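Local atomic coordinates of RimK-related lysine biosynthesis protein (Thermococcus kodakarensis, PDB entry 5K2M), a protein that binds ADP and magnesium in an ATP-grasp fold and probably acts as an ATP-dependent ligase of the LysX subfamily in amino-acid biosynthesis. Residues Q162-V176 / L226-N240. Sequence-based numbering, arbitrary orientation.
Sequences QEFVEKPGRDIRSYV and LAIDIFESEKGLLVN. With MG (magnesium ion), chain Q; ADP (adenosine-5'-diphosphate), chain O; PO4 (phosphate ion), chain P.
Strands 170-176 and 226-233 pair antiparallel in the five-stranded sheet of the ATP-grasp fold, while the linker 164-169, which follows strand 159-163, lines the ADP pocket. I172, S174 and V176 each exchange two backbone hydrogen bonds with I230, I228 and L226, respectively. On the nucleotide side, F231 lies between the CB of N240 over one ring face and K167 over the other, where CD stands 4.0 Å from the ring centroid. Beyond CD the K167 chain bends at chi3 (-62°) and chi4, which carries NZ to ADP N3, a 2.8 Å hydrogen bond. Q162 NE2 donates in the carbonyl plane to N240 OD1 (2.9 Å), while N240 ND2 holds ADP O2A; Q162 OE1 takes the adenine N6 and K122. The two D229 oxygens have different partners: OD2 binds magnesium at 2.0 Å, and OD1 forms a salt bridge with R173 NH1 whose hydrogen bond is weak, bent to 130°. At the start of strand 170-176, R170 grips E232 side-on, the planes only 9° apart: NE to OE1 and NH2 to OE2, both 2.9 Å, while NH1 bonds Y188 OH. A leucine here would probably leave the E232 carboxylate without its charge partner and freer to turn, though a water still holds OE1. That water also joins R170 O to E232 N.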
# COMPACT_ATOMS: atom_id res chain seq x y z
N GLN A 162 -1.75 -21.86 50.21
CA GLN A 162 -1.51 -23.20 50.74
C GLN A 162 -2.02 -23.28 52.16
O GLN A 162 -2.17 -22.26 52.83
CB GLN A 162 -0.02 -23.51 50.77
CG GLN A 162 0.64 -23.70 49.42
CD GLN A 162 2.14 -23.91 49.55
OE1 GLN A 162 2.79 -23.23 50.33
NE2 GLN A 162 2.69 -24.84 48.79
N GLU A 163 -2.31 -24.49 52.62
CA GLU A 163 -2.43 -24.75 54.06
C GLU A 163 -1.14 -24.32 54.76
O GLU A 163 -0.06 -24.49 54.20
CB GLU A 163 -2.67 -26.24 54.32
CG GLU A 163 -1.50 -27.14 53.95
CD GLU A 163 -1.77 -28.62 54.18
OE1 GLU A 163 -2.61 -28.96 55.02
OE2 GLU A 163 -1.14 -29.45 53.49
N PHE A 164 -1.25 -23.78 55.97
CA PHE A 164 -0.05 -23.52 56.76
C PHE A 164 0.50 -24.84 57.27
O PHE A 164 -0.19 -25.58 57.98
CB PHE A 164 -0.33 -22.58 57.93
CG PHE A 164 0.86 -22.35 58.83
CD1 PHE A 164 1.90 -21.51 58.43
CD2 PHE A 164 0.93 -22.95 60.07
CE1 PHE A 164 2.99 -21.29 59.26
CE2 PHE A 164 2.02 -22.72 60.91
CZ PHE A 164 3.05 -21.90 60.49
N VAL A 165 1.73 -25.15 56.88
CA VAL A 165 2.37 -26.38 57.32
C VAL A 165 3.21 -26.09 58.57
O VAL A 165 4.01 -25.16 58.59
CB VAL A 165 3.24 -26.98 56.21
CG1 VAL A 165 3.94 -28.23 56.70
CG2 VAL A 165 2.39 -27.27 54.98
N GLU A 166 3.00 -26.89 59.62
CA GLU A 166 3.74 -26.75 60.87
C GLU A 166 5.04 -27.51 60.74
O GLU A 166 5.08 -28.72 60.90
CB GLU A 166 2.92 -27.29 62.05
CG GLU A 166 1.66 -26.49 62.33
CD GLU A 166 0.84 -27.05 63.48
OE1 GLU A 166 -0.40 -26.93 63.42
OE2 GLU A 166 1.42 -27.63 64.43
N LYS A 167 6.10 -26.77 60.43
CA LYS A 167 7.41 -27.35 60.17
C LYS A 167 8.18 -27.30 61.48
O LYS A 167 7.88 -26.47 62.34
CB LYS A 167 8.16 -26.54 59.11
CG LYS A 167 7.34 -26.15 57.88
CD LYS A 167 8.15 -25.37 56.84
CE LYS A 167 8.69 -24.02 57.35
NZ LYS A 167 7.64 -23.04 57.74
N PRO A 168 9.21 -28.16 61.63
CA PRO A 168 10.00 -28.18 62.86
C PRO A 168 11.12 -27.13 62.88
O PRO A 168 12.29 -27.47 62.96
CB PRO A 168 10.57 -29.60 62.88
CG PRO A 168 10.70 -29.97 61.44
CD PRO A 168 9.61 -29.23 60.69
N GLY A 169 10.75 -25.85 62.79
CA GLY A 169 11.72 -24.75 62.86
C GLY A 169 12.68 -24.64 61.69
O GLY A 169 13.69 -23.94 61.77
N ARG A 170 12.36 -25.29 60.58
CA ARG A 170 13.25 -25.35 59.42
C ARG A 170 12.52 -25.90 58.21
O ARG A 170 11.47 -26.53 58.32
CB ARG A 170 14.43 -26.28 59.71
CG ARG A 170 14.01 -27.74 59.81
CD ARG A 170 15.07 -28.64 60.42
NE ARG A 170 14.70 -30.04 60.30
CZ ARG A 170 15.42 -31.07 60.76
NH1 ARG A 170 16.57 -30.86 61.39
NH2 ARG A 170 15.00 -32.31 60.58
N ASP A 171 13.10 -25.69 57.04
CA ASP A 171 12.69 -26.43 55.87
C ASP A 171 13.93 -26.93 55.14
O ASP A 171 15.05 -26.81 55.66
CB ASP A 171 11.73 -25.62 54.99
CG ASP A 171 12.42 -24.59 54.12
OD1 ASP A 171 13.55 -24.18 54.42
OD2 ASP A 171 11.79 -24.18 53.12
N ILE A 172 13.73 -27.52 53.97
CA ILE A 172 14.81 -28.24 53.28
C ILE A 172 14.97 -27.65 51.90
O ILE A 172 13.99 -27.36 51.23
CB ILE A 172 14.49 -29.75 53.17
CG1 ILE A 172 14.54 -30.40 54.56
CG2 ILE A 172 15.45 -30.46 52.21
CD1 ILE A 172 13.70 -31.67 54.65
N ARG A 173 16.22 -27.45 51.51
CA ARG A 173 16.54 -26.97 50.20
C ARG A 173 17.48 -27.97 49.54
O ARG A 173 18.59 -28.16 50.01
CB ARG A 173 17.21 -25.60 50.33
CG ARG A 173 17.89 -25.13 49.07
CD ARG A 173 16.90 -24.97 47.92
NE ARG A 173 17.33 -23.83 47.13
CZ ARG A 173 16.66 -22.71 46.91
NH1 ARG A 173 15.42 -22.51 47.35
NH2 ARG A 173 17.24 -21.79 46.16
N SER A 174 17.03 -28.59 48.45
CA SER A 174 17.85 -29.55 47.72
C SER A 174 18.09 -29.10 46.28
O SER A 174 17.42 -28.19 45.78
CB SER A 174 17.19 -30.94 47.73
OG SER A 174 15.95 -30.92 47.05
N TYR A 175 19.05 -29.75 45.63
CA TYR A 175 19.48 -29.37 44.29
C TYR A 175 19.55 -30.61 43.42
O TYR A 175 20.12 -31.61 43.84
CB TYR A 175 20.84 -28.69 44.36
CG TYR A 175 20.82 -27.39 45.14
CD1 TYR A 175 20.94 -27.39 46.53
CD2 TYR A 175 20.68 -26.18 44.48
CE1 TYR A 175 20.92 -26.20 47.24
CE2 TYR A 175 20.65 -24.99 45.18
CZ TYR A 175 20.76 -25.00 46.56
OH TYR A 175 20.74 -23.81 47.23
N VAL A 176 18.94 -30.53 42.24
CA VAL A 176 18.97 -31.58 41.25
C VAL A 176 19.27 -30.94 39.91
O VAL A 176 18.55 -30.04 39.44
CB VAL A 176 17.63 -32.34 41.16
CG1 VAL A 176 17.69 -33.42 40.09
CG2 VAL A 176 17.30 -32.97 42.50
N LEU A 226 17.56 -27.33 39.08
CA LEU A 226 16.52 -26.84 39.97
C LEU A 226 16.95 -26.87 41.43
O LEU A 226 17.51 -27.86 41.91
CB LEU A 226 15.23 -27.66 39.80
CG LEU A 226 14.45 -27.50 38.49
CD1 LEU A 226 13.27 -28.47 38.47
CD2 LEU A 226 13.98 -26.07 38.26
N ALA A 227 16.66 -25.77 42.13
CA ALA A 227 16.68 -25.76 43.59
C ALA A 227 15.27 -26.01 44.06
O ALA A 227 14.36 -25.27 43.72
CB ALA A 227 17.18 -24.43 44.12
N ILE A 228 15.11 -27.06 44.84
CA ILE A 228 13.81 -27.52 45.26
C ILE A 228 13.64 -27.22 46.75
O ILE A 228 14.59 -27.39 47.52
CB ILE A 228 13.68 -29.02 44.98
CG1 ILE A 228 13.97 -29.28 43.49
CG2 ILE A 228 12.29 -29.53 45.37
CD1 ILE A 228 14.32 -30.70 43.15
N ASP A 229 12.45 -26.75 47.13
CA ASP A 229 12.10 -26.49 48.54
C ASP A 229 11.15 -27.56 49.08
O ASP A 229 10.07 -27.76 48.53
CB ASP A 229 11.38 -25.16 48.69
CG ASP A 229 12.24 -23.97 48.29
OD1 ASP A 229 13.23 -24.13 47.56
OD2 ASP A 229 11.89 -22.84 48.72
N ILE A 230 11.53 -28.21 50.18
CA ILE A 230 10.76 -29.31 50.75
C ILE A 230 10.40 -28.99 52.21
O ILE A 230 11.19 -28.38 52.93
CB ILE A 230 11.56 -30.64 50.64
CG1 ILE A 230 11.67 -31.06 49.17
CG2 ILE A 230 10.91 -31.75 51.45
CD1 ILE A 230 12.72 -32.12 48.89
N PHE A 231 9.19 -29.38 52.64
CA PHE A 231 8.75 -29.22 54.03
C PHE A 231 8.59 -30.56 54.72
O PHE A 231 8.03 -31.50 54.15
CB PHE A 231 7.38 -28.55 54.12
CG PHE A 231 7.29 -27.17 53.51
CD1 PHE A 231 8.42 -26.43 53.21
CD2 PHE A 231 6.04 -26.61 53.28
CE1 PHE A 231 8.30 -25.16 52.68
CE2 PHE A 231 5.91 -25.35 52.74
CZ PHE A 231 7.05 -24.62 52.44
N GLU A 232 9.07 -30.64 55.96
CA GLU A 232 8.72 -31.75 56.85
C GLU A 232 7.42 -31.39 57.55
O GLU A 232 7.26 -30.27 58.03
CB GLU A 232 9.82 -31.98 57.90
CG GLU A 232 11.16 -32.38 57.29
CD GLU A 232 12.33 -32.08 58.21
OE1 GLU A 232 12.67 -30.89 58.39
OE2 GLU A 232 12.92 -33.04 58.74
N SER A 233 6.49 -32.34 57.58
CA SER A 233 5.21 -32.17 58.26
C SER A 233 4.81 -33.47 58.91
O SER A 233 5.39 -34.52 58.62
CB SER A 233 4.14 -31.74 57.26
OG SER A 233 3.74 -32.83 56.45
N GLU A 234 3.78 -33.41 59.76
CA GLU A 234 3.23 -34.60 60.42
C GLU A 234 2.78 -35.68 59.42
O GLU A 234 2.65 -36.84 59.79
CB GLU A 234 2.08 -34.22 61.38
CG GLU A 234 0.82 -33.68 60.71
CD GLU A 234 -0.15 -33.01 61.68
OE1 GLU A 234 -0.20 -33.42 62.86
OE2 GLU A 234 -0.87 -32.07 61.27
N LYS A 235 2.55 -35.29 58.17
CA LYS A 235 2.19 -36.25 57.11
C LYS A 235 3.36 -36.57 56.17
O LYS A 235 3.15 -37.03 55.06
CB LYS A 235 0.97 -35.74 56.31
CG LYS A 235 1.06 -34.31 55.79
CD LYS A 235 -0.20 -33.94 55.01
CE LYS A 235 -0.27 -32.43 54.78
NZ LYS A 235 -1.37 -32.06 53.84
N GLY A 236 4.59 -36.36 56.64
CA GLY A 236 5.77 -36.64 55.84
C GLY A 236 6.21 -35.44 55.01
O GLY A 236 5.73 -34.31 55.19
N LEU A 237 7.12 -35.70 54.08
CA LEU A 237 7.73 -34.66 53.27
C LEU A 237 6.78 -34.17 52.18
O LEU A 237 6.06 -34.95 51.57
CB LEU A 237 9.04 -35.16 52.66
CG LEU A 237 10.09 -35.62 53.68
CD1 LEU A 237 11.27 -36.24 52.94
CD2 LEU A 237 10.55 -34.48 54.57
N LEU A 238 6.79 -32.86 51.95
CA LEU A 238 5.98 -32.24 50.90
C LEU A 238 6.87 -31.33 50.08
O LEU A 238 7.72 -30.62 50.64
CB LEU A 238 4.84 -31.41 51.50
CG LEU A 238 4.00 -32.05 52.61
CD1 LEU A 238 3.30 -31.00 53.45
CD2 LEU A 238 3.00 -33.04 52.02
N VAL A 239 6.67 -31.33 48.76
CA VAL A 239 7.39 -30.42 47.88
C VAL A 239 6.60 -29.13 47.80
O VAL A 239 5.42 -29.14 47.50
CB VAL A 239 7.58 -31.01 46.48
CG1 VAL A 239 8.33 -30.03 45.59
CG2 VAL A 239 8.33 -32.33 46.57
N ASN A 240 7.26 -28.01 48.08
CA ASN A 240 6.59 -26.73 48.15
C ASN A 240 6.74 -25.99 46.83
O ASN A 240 5.76 -25.54 46.23
CB ASN A 240 7.16 -25.89 49.29
CG ASN A 240 6.69 -24.45 49.24
OD1 ASN A 240 5.50 -24.19 49.09
ND2 ASN A 240 7.61 -23.50 49.34
MG MG Q . 11.43 -20.90 48.43
PB ADP O . 9.76 -18.12 47.85
O1B ADP O . 10.90 -18.76 48.61
O2B ADP O . 9.53 -16.67 48.19
O3B ADP O . 9.78 -18.34 46.36
PA ADP O . 8.29 -20.18 49.27
O1A ADP O . 9.52 -21.05 49.12
O2A ADP O . 6.98 -20.83 48.95
O3A ADP O . 8.41 -18.83 48.40
O5' ADP O . 8.21 -19.61 50.77
C5' ADP O . 9.35 -19.12 51.43
C4' ADP O . 9.50 -19.80 52.78
O4' ADP O . 8.34 -19.53 53.58
C3' ADP O . 9.65 -21.31 52.73
O3' ADP O . 11.02 -21.71 52.61
C2' ADP O . 9.04 -21.72 54.06
O2' ADP O . 9.98 -21.59 55.13
C1' ADP O . 7.96 -20.70 54.30
N9 ADP O . 6.67 -21.19 53.79
C8 ADP O . 6.17 -20.99 52.55
N7 ADP O . 4.98 -21.59 52.40
C5 ADP O . 4.71 -22.20 53.57
C6 ADP O . 3.61 -23.00 54.10
N6 ADP O . 2.54 -23.29 53.33
N1 ADP O . 3.72 -23.44 55.37
C2 ADP O . 4.78 -23.16 56.15
N3 ADP O . 5.82 -22.44 55.73
C4 ADP O . 5.83 -21.94 54.48
P PO4 P . 13.77 -19.10 47.05
O1 PO4 P . 13.23 -20.10 48.04
O2 PO4 P . 14.43 -17.92 47.74
O3 PO4 P . 14.80 -19.82 46.20
O4 PO4 P . 12.66 -18.56 46.20
O HOH W 1 10.92 -29.02 57.22
O HOH W 2 12.20 -20.80 50.43